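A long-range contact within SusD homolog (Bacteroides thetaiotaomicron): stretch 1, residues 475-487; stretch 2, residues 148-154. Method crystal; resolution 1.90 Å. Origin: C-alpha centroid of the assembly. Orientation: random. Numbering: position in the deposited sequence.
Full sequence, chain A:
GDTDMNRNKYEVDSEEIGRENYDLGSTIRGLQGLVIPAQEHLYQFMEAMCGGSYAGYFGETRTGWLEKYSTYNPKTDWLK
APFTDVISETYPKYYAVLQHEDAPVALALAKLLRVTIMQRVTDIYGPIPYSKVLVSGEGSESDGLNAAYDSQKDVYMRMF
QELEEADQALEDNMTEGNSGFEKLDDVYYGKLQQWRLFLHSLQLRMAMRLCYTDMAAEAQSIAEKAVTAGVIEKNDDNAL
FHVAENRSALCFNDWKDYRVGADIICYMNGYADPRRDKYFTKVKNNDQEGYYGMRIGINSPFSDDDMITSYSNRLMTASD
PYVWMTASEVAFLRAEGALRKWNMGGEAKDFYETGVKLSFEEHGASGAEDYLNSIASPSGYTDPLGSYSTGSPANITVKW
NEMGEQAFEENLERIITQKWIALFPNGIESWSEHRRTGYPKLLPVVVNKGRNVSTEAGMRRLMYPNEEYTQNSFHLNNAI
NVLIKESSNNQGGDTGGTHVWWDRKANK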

# COMPACT_ATOMS: atom_id res chain seq x y z
N HIS A 475 15.06 -19.68 14.21
CA HIS A 475 13.73 -19.25 13.77
C HIS A 475 13.74 -18.81 12.29
O HIS A 475 12.83 -19.16 11.51
CB HIS A 475 13.23 -18.14 14.65
CG HIS A 475 12.95 -18.56 16.06
ND1 HIS A 475 12.22 -19.69 16.36
CD2 HIS A 475 13.25 -17.99 17.25
CE1 HIS A 475 12.08 -19.79 17.67
NE2 HIS A 475 12.70 -18.77 18.24
N LEU A 476 14.76 -18.08 11.88
CA LEU A 476 14.82 -17.64 10.50
C LEU A 476 14.89 -18.86 9.53
O LEU A 476 14.17 -18.91 8.54
CB LEU A 476 15.99 -16.70 10.28
CG LEU A 476 16.18 -16.41 8.80
CD1 LEU A 476 15.05 -15.50 8.31
CD2 LEU A 476 17.54 -15.80 8.55
N ASN A 477 15.72 -19.84 9.86
CA ASN A 477 15.83 -21.03 9.04
C ASN A 477 14.48 -21.76 8.82
O ASN A 477 14.14 -22.17 7.70
CB ASN A 477 16.87 -22.00 9.62
CG ASN A 477 17.01 -23.24 8.79
OD1 ASN A 477 17.53 -23.18 7.68
ND2 ASN A 477 16.48 -24.35 9.28
N ASN A 478 13.73 -21.93 9.91
CA ASN A 478 12.37 -22.48 9.83
C ASN A 478 11.45 -21.58 9.02
O ASN A 478 10.66 -22.06 8.22
CB ASN A 478 11.79 -22.74 11.25
CG ASN A 478 12.49 -23.88 11.95
OD1 ASN A 478 12.96 -24.83 11.30
ND2 ASN A 478 12.59 -23.82 13.29
N ALA A 479 11.58 -20.26 9.19
CA ALA A 479 10.77 -19.32 8.41
C ALA A 479 10.97 -19.51 6.90
O ALA A 479 10.02 -19.48 6.12
CB ALA A 479 11.09 -17.90 8.78
N ILE A 480 12.22 -19.69 6.50
CA ILE A 480 12.51 -19.78 5.06
C ILE A 480 11.93 -21.08 4.52
O ILE A 480 11.39 -21.09 3.44
CB ILE A 480 13.99 -19.70 4.79
CG1 ILE A 480 14.47 -18.28 5.14
CG2 ILE A 480 14.26 -20.02 3.34
CD1 ILE A 480 15.96 -18.12 5.14
N ASN A 481 11.99 -22.14 5.31
CA ASN A 481 11.34 -23.39 4.95
C ASN A 481 9.83 -23.27 4.80
O ASN A 481 9.29 -23.82 3.83
CB ASN A 481 11.71 -24.51 5.95
CG ASN A 481 13.15 -24.99 5.74
OD1 ASN A 481 13.76 -24.72 4.71
ND2 ASN A 481 13.70 -25.64 6.72
N VAL A 482 9.18 -22.50 5.67
CA VAL A 482 7.77 -22.20 5.60
C VAL A 482 7.44 -21.34 4.38
O VAL A 482 6.51 -21.65 3.66
CB VAL A 482 7.25 -21.50 6.89
CG1 VAL A 482 5.83 -21.01 6.73
CG2 VAL A 482 7.34 -22.49 8.06
N LEU A 483 8.26 -20.32 4.10
CA LEU A 483 8.11 -19.52 2.88
C LEU A 483 8.15 -20.38 1.63
O LEU A 483 7.28 -20.26 0.75
CB LEU A 483 9.23 -18.48 2.83
CG LEU A 483 9.37 -17.62 1.59
CD1 LEU A 483 8.28 -16.58 1.53
CD2 LEU A 483 10.72 -16.92 1.60
N ILE A 484 9.14 -21.29 1.56
CA ILE A 484 9.26 -22.22 0.43
C ILE A 484 8.04 -23.14 0.29
O ILE A 484 7.48 -23.23 -0.82
CB ILE A 484 10.53 -23.05 0.52
CG1 ILE A 484 11.79 -22.15 0.41
CG2 ILE A 484 10.58 -24.14 -0.56
CD1 ILE A 484 13.07 -22.84 0.80
N LYS A 485 7.57 -23.73 1.39
CA LYS A 485 6.44 -24.63 1.36
C LYS A 485 5.11 -23.94 0.98
O LYS A 485 4.29 -24.53 0.25
CB LYS A 485 6.28 -25.32 2.73
CG LYS A 485 7.22 -26.50 2.94
CD LYS A 485 6.96 -27.26 4.24
CE LYS A 485 5.79 -28.24 4.11
NZ LYS A 485 5.65 -29.21 5.23
N GLU A 486 4.90 -22.73 1.48
CA GLU A 486 3.72 -21.92 1.18
C GLU A 486 3.66 -21.33 -0.22
O GLU A 486 2.60 -20.84 -0.61
CB GLU A 486 3.65 -20.68 2.08
CG GLU A 486 3.26 -20.88 3.51
CD GLU A 486 2.78 -19.57 4.14
OE1 GLU A 486 3.58 -18.59 4.31
OE2 GLU A 486 1.60 -19.56 4.50
N SER A 487 4.77 -21.30 -0.95
CA SER A 487 4.90 -20.52 -2.18
C SER A 487 4.41 -21.29 -3.38
O SER A 487 4.71 -22.47 -3.53
CB SER A 487 6.36 -20.12 -2.43
OG SER A 487 6.48 -19.14 -3.49
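Stretch 2, residues 148-154: AYDSQKD

An extended segment that packs along a helix can anchor itself at a point where its own next helix begins, because the first turn of any helix leaves backbone NH groups without partners inside that helix. The contact between residues 148-154 and 475-487 of this SusD homolog illustrates the principle across more than 300 residues of sequence. Stretch 1 is the continuation of a helix that begins earlier in the chain, held by a regular series of i to i+4 backbone hydrogen bonds such as Ala479 N to His475 O, 2.9 Å. Stretch 2 opens in an extended conformation, with psi close to 150° from Ala148 through Ser151, and then turns into a helix at Gln152. The two chains run in the same direction: Ala148 CA lies 5.0 Å from His475 CA, Tyr149 CA lies 5.7 Å from Ala479 CA, and Ser151 CA lies 6.3 Å from Val482 CA. The extended chain thus keeps pace with the helix while advancing far fewer residues.

The helix presents His475, Ala479, Val482 and Glu486 toward stretch 2, a spacing of three or four residues that places them along one side. At the start, Ala148 CA sits over a face of the His475 ring, 3.4 Å from His475 ND1. A water next ties the backbones together, accepting from Tyr149 N at 2.7 Å and donating to His475 O at 2.9 Å. The Tyr149 ring lies over Ala479, whose CB stands 3.5 Å from the ring centroid and only 23° off the ring normal, a CH-pi contact. Ala479 CB comes within 3.3 Å of Tyr149 CD2. Although Leu476 points its CA-to-CB bond away, its CD1 still reaches within 4.2 Å of Tyr149 CZ.

The CA-to-CB bond of Asp150 points away from the helix, and the chain returns to contact at Ser151, whose CB is 3.6 Å from Val482 CG1. Ser151 is also the N-cap of the second helix: its OG accepts from Asp154 N at 3.1 Å. Glu486 serves the same helix start from across the interface. Its OE1 accepts from Gln152 N at 2.9 Å and its OE2 from Lys153 N at 3.1 Å, so one carboxylate engages two successive backbone NH groups. Local capping by serine and long-range capture by glutamate together satisfy three NH groups of the first turn, closing a contact that buries 414 Å² in total.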

# COMPACT_ATOMS: atom_id res chain seq x y z
N ALA A 148 9.87 -16.87 16.85
CA ALA A 148 9.46 -17.79 15.81
C ALA A 148 8.53 -17.10 14.86
O ALA A 148 7.73 -16.24 15.28
CB ALA A 148 8.77 -19.02 16.41
N TYR A 149 8.57 -17.53 13.60
CA TYR A 149 7.72 -16.93 12.57
C TYR A 149 6.45 -17.73 12.32
O TYR A 149 6.47 -18.92 12.39
CB TYR A 149 8.46 -16.90 11.23
CG TYR A 149 9.63 -15.97 11.09
CD1 TYR A 149 10.67 -15.95 11.99
CD2 TYR A 149 9.75 -15.16 9.94
CE1 TYR A 149 11.74 -15.12 11.82
CE2 TYR A 149 10.83 -14.36 9.75
CZ TYR A 149 11.83 -14.33 10.70
OH TYR A 149 12.95 -13.54 10.54
N ASP A 150 5.34 -17.05 12.06
CA ASP A 150 4.13 -17.71 11.58
C ASP A 150 4.11 -17.74 10.06
O ASP A 150 4.56 -16.80 9.40
CB ASP A 150 2.87 -16.99 12.01
CG ASP A 150 2.65 -16.93 13.54
OD1 ASP A 150 3.31 -17.64 14.31
OD2 ASP A 150 1.78 -16.10 13.94
N SER A 151 3.48 -18.76 9.50
CA SER A 151 3.17 -18.75 8.08
C SER A 151 2.28 -17.56 7.73
O SER A 151 1.51 -17.09 8.56
CB SER A 151 2.53 -20.07 7.65
OG SER A 151 1.19 -20.19 8.07
N GLN A 152 2.39 -17.07 6.49
CA GLN A 152 1.52 -15.96 6.10
C GLN A 152 0.05 -16.37 6.25
O GLN A 152 -0.78 -15.57 6.72
CB GLN A 152 1.78 -15.50 4.69
CG GLN A 152 0.91 -14.35 4.25
CD GLN A 152 1.26 -13.83 2.86
OE1 GLN A 152 0.94 -14.46 1.86
NE2 GLN A 152 1.91 -12.66 2.80
N LYS A 153 -0.27 -17.61 5.92
CA LYS A 153 -1.66 -18.07 6.08
C LYS A 153 -2.10 -17.94 7.54
O LYS A 153 -3.22 -17.48 7.83
CB LYS A 153 -1.84 -19.51 5.60
CG LYS A 153 -3.26 -20.01 5.76
CD LYS A 153 -3.45 -21.48 5.56
CE LYS A 153 -3.86 -21.90 4.15
NZ LYS A 153 -4.67 -23.16 4.22
N ASP A 154 -1.25 -18.38 8.45
CA ASP A 154 -1.57 -18.31 9.88
C ASP A 154 -1.59 -16.88 10.38
O ASP A 154 -2.39 -16.55 11.28
CB ASP A 154 -0.60 -19.15 10.71
CG ASP A 154 -0.85 -20.66 10.57
OD1 ASP A 154 -1.92 -21.09 10.10
OD2 ASP A 154 0.02 -21.41 10.97
O HOH W 1 10.28 -19.52 12.79